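Local coordinates for protein uncharacterized aldehyde dehydrogenase AldY (Bacillus subtilis, PDB 4DNG) that probably oxidises aldehydes to carboxylates with NAD(+) as the electron acceptor and may protect cells against stress from ethanol and related compounds, at residues M88-E93 against I99-E104; S149-N154 against N158-S163; V175-I180 against D216-N221. All coordinates share one frame; numbering follows the deposited sequence.

Contact 1 of 3, residues M88-E93 against I99-E104; sequences MMIARE and IKSTIE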
ATOM      1  N   MET A  88      -8.830 -20.877 -29.047  1.00 76.22           N
ATOM      2  CA  MET A  88      -9.754 -20.398 -30.061  1.00 72.42           C
ATOM      3  C   MET A  88     -10.654 -19.301 -29.526  1.00 71.06           C
ATOM      4  O   MET A  88     -10.734 -18.233 -30.128  1.00 75.92           O
ATOM      5  CB  MET A  88     -10.590 -21.548 -30.638  1.00 71.32           C
ATOM      6  CG  MET A  88     -11.343 -21.160 -31.906  1.00 84.07           C
ATOM      7  SD  MET A  88     -10.282 -20.425 -33.184  1.00 95.11           S
ATOM      8  CE  MET A  88      -9.530 -21.892 -33.895  1.00 96.64           C
ATOM      9  N   MET A  89     -11.313 -19.555 -28.394  1.00 68.62           N
ATOM     10  CA  MET A  89     -12.218 -18.572 -27.792  1.00 72.14           C
ATOM     11  C   MET A  89     -11.536 -17.250 -27.359  1.00 67.96           C
ATOM     12  O   MET A  89     -12.084 -16.169 -27.607  1.00 67.38           O
ATOM     13  CB  MET A  89     -13.028 -19.193 -26.653  1.00 78.91           C
ATOM     14  CG  MET A  89     -14.079 -18.257 -26.051  1.00 86.63           C
ATOM     15  SD  MET A  89     -15.346 -17.652 -27.189  1.00 85.69           S
ATOM     16  CE  MET A  89     -16.154 -19.185 -27.625  1.00 83.90           C
ATOM     17  N   ILE A  90     -10.352 -17.336 -26.737  1.00 63.94           N
ATOM     18  CA  ILE A  90      -9.564 -16.136 -26.425  1.00 61.31           C
ATOM     19  C   ILE A  90      -9.298 -15.329 -27.690  1.00 60.45           C
ATOM     20  O   ILE A  90      -9.429 -14.116 -27.683  1.00 60.93           O
ATOM     21  CB  ILE A  90      -8.205 -16.450 -25.750  1.00 62.16           C
ATOM     22  CG1 ILE A  90      -8.404 -17.025 -24.335  1.00 62.83           C
ATOM     23  CG2 ILE A  90      -7.344 -15.192 -25.666  1.00 52.17           C
ATOM     24  CD1 ILE A  90      -7.199 -17.799 -23.840  1.00 59.09           C
ATOM     25  N   ALA A  91      -8.911 -16.009 -28.764  1.00 59.09           N
ATOM     26  CA  ALA A  91      -8.716 -15.355 -30.044  1.00 65.75           C
ATOM     27  C   ALA A  91     -10.013 -14.685 -30.559  1.00 68.59           C
ATOM     28  O   ALA A  91     -10.012 -13.487 -30.838  1.00 65.65           O
ATOM     29  CB  ALA A  91      -8.160 -16.339 -31.068  1.00 69.18           C
ATOM     30  N   ARG A  92     -11.113 -15.437 -30.628  1.00 71.24           N
ATOM     31  CA  ARG A  92     -12.385 -14.902 -31.143  1.00 73.53           C
ATOM     32  C   ARG A  92     -12.865 -13.669 -30.385  1.00 73.89           C
ATOM     33  O   ARG A  92     -13.290 -12.697 -31.003  1.00 71.67           O
ATOM     34  CB  ARG A  92     -13.501 -15.952 -31.151  1.00 76.65           C
ATOM     35  CG  ARG A  92     -13.051 -17.373 -31.458  1.00 84.01           C
ATOM     36  CD  ARG A  92     -14.009 -18.125 -32.374  1.00 91.57           C
ATOM     37  NE  ARG A  92     -15.321 -18.432 -31.790  1.00 90.96           N
ATOM     38  CZ  ARG A  92     -16.440 -17.756 -32.052  1.00 89.90           C
ATOM     39  NH1 ARG A  92     -16.406 -16.708 -32.871  1.00101.39           N
ATOM     40  NH2 ARG A  92     -17.593 -18.116 -31.492  1.00 77.52           N
ATOM     41  N   GLU A  93     -12.777 -13.700 -29.057  1.00 70.19           N
ATOM     42  CA  GLU A  93     -13.422 -12.672 -28.224  1.00 68.87           C
ATOM     43  C   GLU A  93     -12.600 -11.416 -28.202  1.00 66.63           C
ATOM     44  O   GLU A  93     -13.114 -10.303 -28.134  1.00 67.58           O
ATOM     45  CB  GLU A  93     -13.603 -13.167 -26.787  1.00 60.60           C
ATOM     46  CG  GLU A  93     -14.551 -12.322 -25.961  1.00 61.24           C
ATOM     47  CD  GLU A  93     -14.741 -12.823 -24.532  1.00 72.18           C
ATOM     48  OE1 GLU A  93     -13.780 -13.353 -23.921  1.00 66.54           O
ATOM     49  OE2 GLU A  93     -15.865 -12.674 -24.001  1.00 84.09           O
ATOM     50  N   ILE A  99      -1.335 -17.304 -31.793  1.00 74.02           N
ATOM     51  CA  ILE A  99      -0.037 -17.242 -31.125  1.00 78.12           C
ATOM     52  C   ILE A  99      -0.117 -16.480 -29.804  1.00 74.97           C
ATOM     53  O   ILE A  99       0.289 -17.003 -28.772  1.00 82.26           O
ATOM     54  CB  ILE A  99       1.059 -16.630 -32.027  1.00 81.99           C
ATOM     55  CG1 ILE A  99       1.289 -17.507 -33.272  1.00 95.22           C
ATOM     56  CG2 ILE A  99       2.359 -16.463 -31.252  1.00 77.18           C
ATOM     57  CD1 ILE A  99       0.297 -17.302 -34.410  1.00 99.44           C
ATOM     58  N   LYS A 100      -0.634 -15.253 -29.839  1.00 72.26           N
ATOM     59  CA  LYS A 100      -0.773 -14.448 -28.627  1.00 68.46           C
ATOM     60  C   LYS A 100      -1.643 -15.207 -27.613  1.00 67.37           C
ATOM     61  O   LYS A 100      -1.346 -15.228 -26.420  1.00 62.86           O
ATOM     62  CB  LYS A 100      -1.390 -13.074 -28.932  1.00 67.52           C
ATOM     63  CG  LYS A 100      -1.297 -12.112 -27.758  1.00 76.29           C
ATOM     64  CD  LYS A 100      -2.535 -11.254 -27.537  1.00 85.11           C
ATOM     65  CE  LYS A 100      -2.356  -9.832 -28.054  1.00 95.34           C
ATOM     66  NZ  LYS A 100      -2.874  -8.808 -27.092  1.00 95.97           N
ATOM     67  N   SER A 101      -2.692 -15.859 -28.110  1.00 65.14           N
ATOM     68  CA  SER A 101      -3.644 -16.544 -27.245  1.00 67.99           C
ATOM     69  C   SER A 101      -3.043 -17.770 -26.574  1.00 69.86           C
ATOM     70  O   SER A 101      -3.348 -18.056 -25.408  1.00 63.70           O
ATOM     71  CB  SER A 101      -4.883 -16.940 -28.032  1.00 73.34           C
ATOM     72  OG  SER A 101      -5.523 -15.794 -28.566  1.00 68.45           O
ATOM     73  N   THR A 102      -2.191 -18.483 -27.310  1.00 66.94           N
ATOM     74  CA  THR A 102      -1.536 -19.663 -26.772  1.00 66.50           C
ATOM     75  C   THR A 102      -0.630 -19.268 -25.624  1.00 71.28           C
ATOM     76  O   THR A 102      -0.609 -19.923 -24.577  1.00 70.87           O
ATOM     77  CB  THR A 102      -0.744 -20.387 -27.855  1.00 66.04           C
ATOM     78  OG1 THR A 102      -1.651 -20.797 -28.885  1.00 63.89           O
ATOM     79  CG2 THR A 102      -0.014 -21.625 -27.275  1.00 66.45           C
ATOM     80  N   ILE A 103       0.092 -18.168 -25.818  1.00 74.98           N
ATOM     81  CA  ILE A 103       1.023 -17.653 -24.814  1.00 70.52           C
ATOM     82  C   ILE A 103       0.237 -17.263 -23.563  1.00 69.03           C
ATOM     83  O   ILE A 103       0.637 -17.577 -22.430  1.00 69.98           O
ATOM     84  CB  ILE A 103       1.850 -16.483 -25.384  1.00 70.03           C
ATOM     85  CG1 ILE A 103       2.936 -17.027 -26.325  1.00 75.93           C
ATOM     86  CG2 ILE A 103       2.490 -15.673 -24.273  1.00 70.76           C
ATOM     87  CD1 ILE A 103       3.606 -15.984 -27.198  1.00 77.92           C
ATOM     88  N   GLU A 104      -0.908 -16.620 -23.779  1.00 68.80           N
ATOM     89  CA  GLU A 104      -1.759 -16.197 -22.684  1.00 68.53           C
ATOM     90  C   GLU A 104      -2.314 -17.387 -21.881  1.00 67.98           C
ATOM     91  O   GLU A 104      -2.282 -17.366 -20.627  1.00 63.23           O
ATOM     92  CB  GLU A 104      -2.886 -15.299 -23.177  1.00 70.65           C
ATOM     93  CG  GLU A 104      -3.576 -14.600 -22.019  1.00 84.81           C
ATOM     94  CD  GLU A 104      -4.567 -13.524 -22.433  1.00 95.11           C
ATOM     95  OE1 GLU A 104      -4.447 -12.957 -23.552  1.00 92.79           O
ATOM     96  OE2 GLU A 104      -5.465 -13.239 -21.602  1.00 94.00           O
TER

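Contact 2 of 3, residues S149-N154 against N158-S163; sequences SISPFN and NLSMRS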
ATOM      1  N   SER A 149     -11.551  -7.595  -7.724  1.00 55.39           N
ATOM      2  CA  SER A 149     -10.671  -7.831  -8.869  1.00 50.97           C
ATOM      3  C   SER A 149     -11.313  -7.347 -10.166  1.00 52.89           C
ATOM      4  O   SER A 149     -12.454  -7.709 -10.454  1.00 48.05           O
ATOM      5  CB  SER A 149     -10.375  -9.321  -8.943  1.00 50.11           C
ATOM      6  OG  SER A 149      -9.713  -9.648 -10.134  1.00 62.44           O
ATOM      7  N   ILE A 150     -10.579  -6.519 -10.921  1.00 55.75           N
ATOM      8  CA  ILE A 150     -11.053  -5.888 -12.153  1.00 51.23           C
ATOM      9  C   ILE A 150     -10.012  -6.048 -13.252  1.00 60.17           C
ATOM     10  O   ILE A 150      -8.838  -5.708 -13.059  1.00 66.01           O
ATOM     11  CB  ILE A 150     -11.286  -4.379 -11.960  1.00 52.17           C
ATOM     12  CG1 ILE A 150     -12.311  -4.125 -10.852  1.00 54.48           C
ATOM     13  CG2 ILE A 150     -11.694  -3.692 -13.279  1.00 42.69           C
ATOM     14  CD1 ILE A 150     -12.264  -2.719 -10.294  1.00 51.70           C
ATOM     15  N   SER A 151     -10.433  -6.558 -14.406  1.00 51.76           N
ATOM     16  CA  SER A 151      -9.502  -6.786 -15.479  1.00 45.61           C
ATOM     17  C   SER A 151      -9.925  -6.103 -16.769  1.00 51.34           C
ATOM     18  O   SER A 151     -11.092  -5.804 -16.952  1.00 57.70           O
ATOM     19  CB  SER A 151      -9.216  -8.276 -15.653  1.00 49.17           C
ATOM     20  OG  SER A 151     -10.357  -9.025 -15.967  1.00 54.44           O
ATOM     21  N   PRO A 152      -8.969  -5.837 -17.673  1.00 56.60           N
ATOM     22  CA  PRO A 152      -9.303  -5.082 -18.861  1.00 50.23           C
ATOM     23  C   PRO A 152      -9.449  -6.002 -20.064  1.00 51.67           C
ATOM     24  O   PRO A 152      -9.367  -7.207 -19.916  1.00 57.49           O
ATOM     25  CB  PRO A 152      -8.053  -4.197 -19.022  1.00 47.08           C
ATOM     26  CG  PRO A 152      -6.922  -5.126 -18.610  1.00 48.03           C
ATOM     27  CD  PRO A 152      -7.522  -6.146 -17.644  1.00 55.32           C
ATOM     28  N   PHE A 153      -9.590  -5.417 -21.250  1.00 62.12           N
ATOM     29  CA  PHE A 153      -9.840  -6.161 -22.491  1.00 57.08           C
ATOM     30  C   PHE A 153      -8.617  -6.747 -23.169  1.00 63.11           C
ATOM     31  O   PHE A 153      -8.769  -7.486 -24.131  1.00 63.67           O
ATOM     32  CB  PHE A 153     -10.501  -5.243 -23.508  1.00 59.83           C
ATOM     33  CG  PHE A 153      -9.623  -4.111 -23.980  1.00 63.04           C
ATOM     34  CD1 PHE A 153      -8.629  -4.324 -24.952  1.00 68.05           C
ATOM     35  CD2 PHE A 153      -9.803  -2.819 -23.479  1.00 69.32           C
ATOM     36  CE1 PHE A 153      -7.821  -3.282 -25.395  1.00 72.61           C
ATOM     37  CE2 PHE A 153      -8.999  -1.767 -23.918  1.00 71.04           C
ATOM     38  CZ  PHE A 153      -8.008  -2.001 -24.877  1.00 77.25           C
ATOM     39  N   ASN A 154      -7.416  -6.350 -22.747  1.00 64.48           N
ATOM     40  CA  ASN A 154      -6.201  -6.900 -23.335  1.00 70.93           C
ATOM     41  C   ASN A 154      -5.606  -7.832 -22.327  1.00 73.58           C
ATOM     42  O   ASN A 154      -5.499  -7.481 -21.160  1.00 77.55           O
ATOM     43  CB  ASN A 154      -5.196  -5.811 -23.737  1.00 87.07           C
ATOM     44  CG  ASN A 154      -4.924  -4.806 -22.621  1.00112.49           C
ATOM     45  OD1 ASN A 154      -4.538  -5.170 -21.508  1.00108.58           O
ATOM     46  ND2 ASN A 154      -5.109  -3.522 -22.929  1.00132.86           N
ATOM     47  N   ASN A 158      -5.037 -13.960 -18.496  1.00 52.60           N
ATOM     48  CA  ASN A 158      -3.799 -13.900 -17.766  1.00 55.19           C
ATOM     49  C   ASN A 158      -3.911 -12.955 -16.556  1.00 56.00           C
ATOM     50  O   ASN A 158      -3.603 -13.355 -15.425  1.00 58.64           O
ATOM     51  CB  ASN A 158      -2.700 -13.477 -18.744  1.00 68.84           C
ATOM     52  CG  ASN A 158      -1.396 -13.159 -18.067  1.00 86.56           C
ATOM     53  OD1 ASN A 158      -0.792 -14.015 -17.427  1.00 96.70           O
ATOM     54  ND2 ASN A 158      -0.939 -11.921 -18.223  1.00106.66           N
ATOM     55  N   LEU A 159      -4.379 -11.727 -16.787  1.00 52.24           N
ATOM     56  CA  LEU A 159      -4.435 -10.705 -15.737  1.00 60.68           C
ATOM     57  C   LEU A 159      -5.462 -11.014 -14.654  1.00 65.47           C
ATOM     58  O   LEU A 159      -5.182 -10.823 -13.487  1.00 76.65           O
ATOM     59  CB  LEU A 159      -4.691  -9.298 -16.327  1.00 63.77           C
ATOM     60  CG  LEU A 159      -3.563  -8.685 -17.178  1.00 69.18           C
ATOM     61  CD1 LEU A 159      -3.908  -7.282 -17.660  1.00 69.13           C
ATOM     62  CD2 LEU A 159      -2.220  -8.673 -16.451  1.00 65.38           C
ATOM     63  N   SER A 160      -6.650 -11.461 -15.054  1.00 57.62           N
ATOM     64  CA  SER A 160      -7.634 -11.976 -14.131  1.00 53.14           C
ATOM     65  C   SER A 160      -7.017 -13.056 -13.221  1.00 53.25           C
ATOM     66  O   SER A 160      -7.082 -12.960 -11.986  1.00 50.39           O
ATOM     67  CB  SER A 160      -8.847 -12.536 -14.904  1.00 53.97           C
ATOM     68  OG  SER A 160      -9.511 -11.502 -15.632  1.00 51.83           O
ATOM     69  N   MET A 161      -6.409 -14.080 -13.814  1.00 52.04           N
ATOM     70  CA  MET A 161      -5.888 -15.185 -13.012  1.00 48.14           C
ATOM     71  C   MET A 161      -4.711 -14.709 -12.140  1.00 51.83           C
ATOM     72  O   MET A 161      -4.432 -15.271 -11.073  1.00 54.67           O
ATOM     73  CB  MET A 161      -5.474 -16.331 -13.920  1.00 50.41           C
ATOM     74  CG  MET A 161      -4.983 -17.564 -13.207  1.00 51.90           C
ATOM     75  SD  MET A 161      -6.420 -18.268 -12.427  1.00 60.37           S
ATOM     76  CE  MET A 161      -7.190 -19.063 -13.842  1.00 58.64           C
ATOM     77  N   ARG A 162      -4.046 -13.640 -12.566  1.00 56.50           N
ATOM     78  CA  ARG A 162      -2.962 -13.075 -11.752  1.00 58.72           C
ATOM     79  C   ARG A 162      -3.491 -12.597 -10.405  1.00 59.08           C
ATOM     80  O   ARG A 162      -2.721 -12.445  -9.467  1.00 69.08           O
ATOM     81  CB  ARG A 162      -2.215 -11.967 -12.483  1.00 58.83           C
ATOM     82  CG  ARG A 162      -0.858 -11.655 -11.900  1.00 75.76           C
ATOM     83  CD  ARG A 162      -0.350 -10.309 -12.388  1.00 90.00           C
ATOM     84  NE  ARG A 162      -1.240  -9.230 -11.973  1.00104.46           N
ATOM     85  CZ  ARG A 162      -1.271  -8.028 -12.542  1.00116.49           C
ATOM     86  NH1 ARG A 162      -2.118  -7.101 -12.108  1.00121.09           N
ATOM     87  NH2 ARG A 162      -0.464  -7.757 -13.557  1.00111.61           N
ATOM     88  N   SER A 163      -4.802 -12.395 -10.293  1.00 51.46           N
ATOM     89  CA  SER A 163      -5.369 -12.035  -9.001  1.00 57.12           C
ATOM     90  C   SER A 163      -6.219 -13.133  -8.407  1.00 58.06           C
ATOM     91  O   SER A 163      -6.255 -13.317  -7.185  1.00 61.31           O
ATOM     92  CB  SER A 163      -6.173 -10.741  -9.080  1.00 56.03           C
ATOM     93  OG  SER A 163      -5.336  -9.708  -9.547  1.00 65.30           O
TER

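Contact 3 of 3, residues V175-I180 against D216-N221; sequences VHKPDI and DGMLTN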
ATOM      1  N   VAL A 175     -14.538 -11.249  -5.649  1.00 52.44           N
ATOM      2  CA  VAL A 175     -15.532 -10.777  -6.573  1.00 54.78           C
ATOM      3  C   VAL A 175     -14.812 -10.157  -7.755  1.00 58.88           C
ATOM      4  O   VAL A 175     -14.033  -9.194  -7.598  1.00 56.50           O
ATOM      5  CB  VAL A 175     -16.444  -9.770  -5.906  1.00 61.35           C
ATOM      6  CG1 VAL A 175     -17.391  -9.135  -6.935  1.00 58.60           C
ATOM      7  CG2 VAL A 175     -17.182 -10.456  -4.774  1.00 56.90           C
ATOM      8  N   HIS A 176     -15.076 -10.720  -8.934  1.00 57.84           N
ATOM      9  CA  HIS A 176     -14.286 -10.430 -10.133  1.00 52.66           C
ATOM     10  C   HIS A 176     -15.125  -9.891 -11.260  1.00 61.20           C
ATOM     11  O   HIS A 176     -16.192 -10.459 -11.571  1.00 62.71           O
ATOM     12  CB  HIS A 176     -13.597 -11.695 -10.590  1.00 50.22           C
ATOM     13  CG  HIS A 176     -12.703 -11.488 -11.774  1.00 55.22           C
ATOM     14  ND1 HIS A 176     -11.680 -10.613 -11.760  1.00 56.69           N
ATOM     15  CD2 HIS A 176     -12.705 -12.070 -13.037  1.00 49.29           C
ATOM     16  CE1 HIS A 176     -11.078 -10.613 -12.952  1.00 48.15           C
ATOM     17  NE2 HIS A 176     -11.701 -11.515 -13.728  1.00 48.01           N
ATOM     18  N   LYS A 177     -14.651  -8.800 -11.875  1.00 56.12           N
ATOM     19  CA  LYS A 177     -15.345  -8.150 -12.984  1.00 61.69           C
ATOM     20  C   LYS A 177     -14.469  -7.930 -14.221  1.00 59.71           C
ATOM     21  O   LYS A 177     -13.624  -7.028 -14.224  1.00 56.90           O
ATOM     22  CB  LYS A 177     -15.943  -6.806 -12.567  1.00 63.30           C
ATOM     23  CG  LYS A 177     -16.786  -6.188 -13.685  1.00 57.97           C
ATOM     24  CD  LYS A 177     -16.901  -4.682 -13.537  1.00 61.65           C
ATOM     25  CE  LYS A 177     -17.467  -4.062 -14.806  1.00 65.75           C
ATOM     26  NZ  LYS A 177     -16.486  -4.151 -15.928  1.00 69.12           N
ATOM     27  N   PRO A 178     -14.671  -8.748 -15.277  1.00 55.95           N
ATOM     28  CA  PRO A 178     -13.913  -8.555 -16.508  1.00 46.64           C
ATOM     29  C   PRO A 178     -14.559  -7.474 -17.309  1.00 47.73           C
ATOM     30  O   PRO A 178     -15.651  -7.055 -17.001  1.00 51.36           O
ATOM     31  CB  PRO A 178     -14.094  -9.894 -17.255  1.00 51.66           C
ATOM     32  CG  PRO A 178     -15.382 -10.459 -16.740  1.00 55.92           C
ATOM     33  CD  PRO A 178     -15.442 -10.015 -15.295  1.00 59.85           C
ATOM     34  N   ASP A 179     -13.883  -7.005 -18.336  1.00 50.60           N
ATOM     35  CA  ASP A 179     -14.533  -6.142 -19.274  1.00 50.75           C
ATOM     36  C   ASP A 179     -15.574  -7.044 -19.933  1.00 55.42           C
ATOM     37  O   ASP A 179     -15.245  -8.152 -20.418  1.00 58.59           O
ATOM     38  CB  ASP A 179     -13.503  -5.640 -20.293  1.00 52.67           C
ATOM     39  CG  ASP A 179     -14.080  -4.663 -21.275  1.00 58.13           C
ATOM     40  OD1 ASP A 179     -13.442  -3.625 -21.495  1.00 77.21           O
ATOM     41  OD2 ASP A 179     -15.171  -4.911 -21.829  1.00 63.58           O
ATOM     42  N   ILE A 180     -16.820  -6.584 -19.957  1.00 53.55           N
ATOM     43  CA  ILE A 180     -17.889  -7.349 -20.595  1.00 52.90           C
ATOM     44  C   ILE A 180     -17.462  -7.845 -21.994  1.00 57.68           C
ATOM     45  O   ILE A 180     -17.714  -9.002 -22.346  1.00 59.48           O
ATOM     46  CB  ILE A 180     -19.249  -6.577 -20.631  1.00 52.33           C
ATOM     47  CG1 ILE A 180     -20.397  -7.498 -21.131  1.00 59.76           C
ATOM     48  CG2 ILE A 180     -19.175  -5.315 -21.501  1.00 49.89           C
ATOM     49  CD1 ILE A 180     -20.667  -8.711 -20.255  1.00 58.34           C
ATOM     50  N   ASP A 216     -19.219   2.951  -9.219  1.00 59.65           N
ATOM     51  CA  ASP A 216     -17.983   2.635  -8.515  1.00 59.02           C
ATOM     52  C   ASP A 216     -18.135   1.405  -7.588  1.00 61.66           C
ATOM     53  O   ASP A 216     -17.202   1.053  -6.859  1.00 57.41           O
ATOM     54  CB  ASP A 216     -17.462   3.867  -7.758  1.00 61.32           C
ATOM     55  CG  ASP A 216     -16.945   4.961  -8.694  1.00 65.78           C
ATOM     56  OD1 ASP A 216     -16.340   4.613  -9.742  1.00 58.55           O
ATOM     57  OD2 ASP A 216     -17.149   6.167  -8.379  1.00 61.41           O
ATOM     58  N   GLY A 217     -19.299   0.748  -7.642  1.00 57.77           N
ATOM     59  CA  GLY A 217     -19.568  -0.506  -6.908  1.00 52.00           C
ATOM     60  C   GLY A 217     -18.426  -1.473  -6.569  1.00 60.56           C
ATOM     61  O   GLY A 217     -18.440  -2.086  -5.504  1.00 64.14           O
ATOM     62  N   MET A 218     -17.432  -1.620  -7.452  1.00 57.67           N
ATOM     63  CA  MET A 218     -16.286  -2.478  -7.168  1.00 55.01           C
ATOM     64  C   MET A 218     -15.315  -1.813  -6.176  1.00 60.21           C
ATOM     65  O   MET A 218     -14.414  -2.475  -5.637  1.00 55.35           O
ATOM     66  CB  MET A 218     -15.557  -2.826  -8.471  1.00 58.29           C
ATOM     67  CG  MET A 218     -16.360  -3.695  -9.445  1.00 55.56           C
ATOM     68  SD  MET A 218     -16.580  -5.372  -8.819  1.00 57.54           S
ATOM     69  CE  MET A 218     -14.938  -6.036  -8.835  1.00 54.56           C
ATOM     70  N   LEU A 219     -15.533  -0.517  -5.918  1.00 56.27           N
ATOM     71  CA  LEU A 219     -14.570   0.326  -5.261  1.00 52.86           C
ATOM     72  C   LEU A 219     -15.036   0.748  -3.882  1.00 61.63           C
ATOM     73  O   LEU A 219     -14.244   0.787  -2.933  1.00 63.84           O
ATOM     74  CB  LEU A 219     -14.310   1.571  -6.114  1.00 58.97           C
ATOM     75  CG  LEU A 219     -13.899   1.460  -7.596  1.00 55.60           C
ATOM     76  CD1 LEU A 219     -13.442   2.818  -8.142  1.00 56.83           C
ATOM     77  CD2 LEU A 219     -12.818   0.417  -7.821  1.00 51.56           C
ATOM     78  N   THR A 220     -16.326   1.043  -3.780  1.00 59.92           N
ATOM     79  CA  THR A 220     -16.930   1.708  -2.619  1.00 54.92           C
ATOM     80  C   THR A 220     -17.432   0.739  -1.550  1.00 60.29           C
ATOM     81  O   THR A 220     -17.627   1.106  -0.383  1.00 59.65           O
ATOM     82  CB  THR A 220     -18.159   2.518  -3.074  1.00 61.14           C
ATOM     83  OG1 THR A 220     -17.740   3.552  -3.973  1.00 64.76           O
ATOM     84  CG2 THR A 220     -18.813   3.172  -1.880  1.00 78.78           C
ATOM     85  N   ASN A 221     -17.706  -0.492  -1.957  1.00 59.12           N
ATOM     86  CA  ASN A 221     -18.267  -1.434  -1.043  1.00 57.53           C
ATOM     87  C   ASN A 221     -17.280  -1.551   0.114  1.00 60.94           C
ATOM     88  O   ASN A 221     -16.069  -1.718  -0.119  1.00 57.25           O
ATOM     89  CB  ASN A 221     -18.515  -2.781  -1.731  1.00 60.17           C
ATOM     90  CG  ASN A 221     -19.360  -3.714  -0.884  1.00 59.41           C
ATOM     91  OD1 ASN A 221     -18.986  -4.045   0.232  1.00 63.55           O
ATOM     92  ND2 ASN A 221     -20.497  -4.133  -1.406  1.00 59.08           N
TER

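Contact 1 of 3, residues M88-E93 against I99-E104
A chi1 of -68° turns Ile-90 so that CG2, on the far side of CB from the backbone N, leads toward Ser-101, whose chi1 of -61° sets OG opposite its carbonyl carbon. Ile-90 CG2 comes within 3.5 Å of Ser-101 OG and 3.8 Å of Ser-101 CB, so a methyl packs against the whole of a short side chain. Beside it, Ala-91 CB lies 3.7 Å from the same Ser-101 OG. The hydroxyl also lies 3.4 Å from Ala-91 N, but the angle is poor and no hydrogen bond results; its polar partner is Thr-97 O, four residues earlier, just ahead of helix 98-118. That bond satisfies the buried hydroxyl while OG still lies against Ile-90 CG2 and Ala-91 CB. Glu-104 touches the patch more lightly: OE1 comes to 4.2 Å from Ile-90 CG2, while OE2 accepts hydrogen bonds from the backbone N atoms of Met-157 and Asn-158, a carboxylate at the start of helix 156-169 that the helix dipole would be expected to favour. No polar bond crosses the interface, which is held by van der Waals packing. The segment axes approach to 8.6 Å at 125° between their N-to-C directions, with Ala-91 and Ser-101 the nearest CA pair. This is a linked helix pair of the aldehyde dehydrogenase fold, helix 83-94 turning back into helix 98-118 through a short loop.

Contact 2 of 3, residues S149-N154 against N158-S163
Against the puckered ring of Pro-152 rests Leu-159 CD1, 3.8 Å from both CG and CD of the ring, the two side chains crossing at about a right angle. The neighbouring aromatic ring, Phe-153, has Asn-154 ND2 over one face, 3.6 Å above the plane and displaced toward the rim. Polar contact is carried by two hydroxyls: Ser-151 OG donates to Ser-160 OG across 2.6 Å. A chi1 of 61° tucks Ser-151 OG between its backbone N and carbonyl carbon and turns it to the helix. Pro-156 O, Gly-186 O and His-176 NE2 also lie within hydrogen-bonding range of Ser-160 OG, whose single proton cannot serve both carbonyls fully. With an alanine at Ser-151, Ser-160 OG would probably lose this donor and a small gap would be left between loop and helix. Farther along, Ser-149 OG packs 3.9 Å from Ser-163 CB, its own hydrogen bond going to His-176 ND1, while Ser-163 OG bonds to Ser-228 OG. The contact joins the end of strand 135-150 to helix 156-169, the first half of a beta-alpha-beta crossover completed by strand 173-177, with strand 226-231 touching Pro-152 and Leu-159 and helix 183-196 touching Ser-160.

Contact 3 of 3, residues V175-I180 against D216-N221
Met-218 CE is the point of contact: it lies 3.5 Å from Val-175 O and 3.9 Å from Lys-177 CB, so the methyl meets a backbone carbonyl oxygen and an aliphatic carbon two residues further along the same strand. Just behind it, Met-218 SD stands 4.1 Å from Lys-177 CB and 4.3 Å from Val-175 CG1. All three Met-218 torsions lie near -67°, and the resulting bends at chi2 and chi3 curl the chain until its end lies against the strand. No hydrogen bond crosses this interface; the methyl is in van der Waals contact with a carbonyl oxygen and with aliphatic carbon. Lys-177 gives only its base to the methionine. Its chain runs on extended, bends at chi4, and brings NZ back to Pro-178 O at 3.2 Å, with a C=O...N angle of 129° and the donor 45° out of the carbonyl plane, away from a lone pair direction. Strand 173-177 belongs to the parallel part of the sheet in the Rossmann-like NAD-binding domain of the aldehyde dehydrogenase fold. Alternation along it turns Val-175 and Lys-177 to Met-218 and His-176 to the other face. Leu-46 of helix 43-60 and Ile-150 of strand 135-150 also touch the methionine, and Leu-46 touches Val-175 as well. The weakly helical turn about Met-218 has polar bonds at and around it, among them Met-218 O with Ser-148 OG, Asp-216 OD2 with His-238 NE2, and Asn-221 O with Lys-248 NZ, while Leu-219 packs on His-238, Ile-239 and Ile-242 of helix 233-246.

The three contacts follow one another along the chain and form a connected path. Contact 1 meets contact 2 at Glu-104, whose OE2 lies 3.2 Å from Asn-158 N, the centres being 15 Å apart. Contacts 2 and 3, with centres 12 Å apart, share neighbouring strands 135-150 and 173-177: Ser-149 O is 2.8 Å from Lys-177 N and 3.4 Å from Met-218 CE. Contacts 1 and 3 do not touch. Contact 2 lies closer than contact 1 to the predicted active-site residue Glu-253, whose side chain is about 5 Å from that of Leu-159, against about 12 Å from that of Glu-104. The side chain of Pro-152 is about 5 Å from Gly-231 of the probable NAD(+) site.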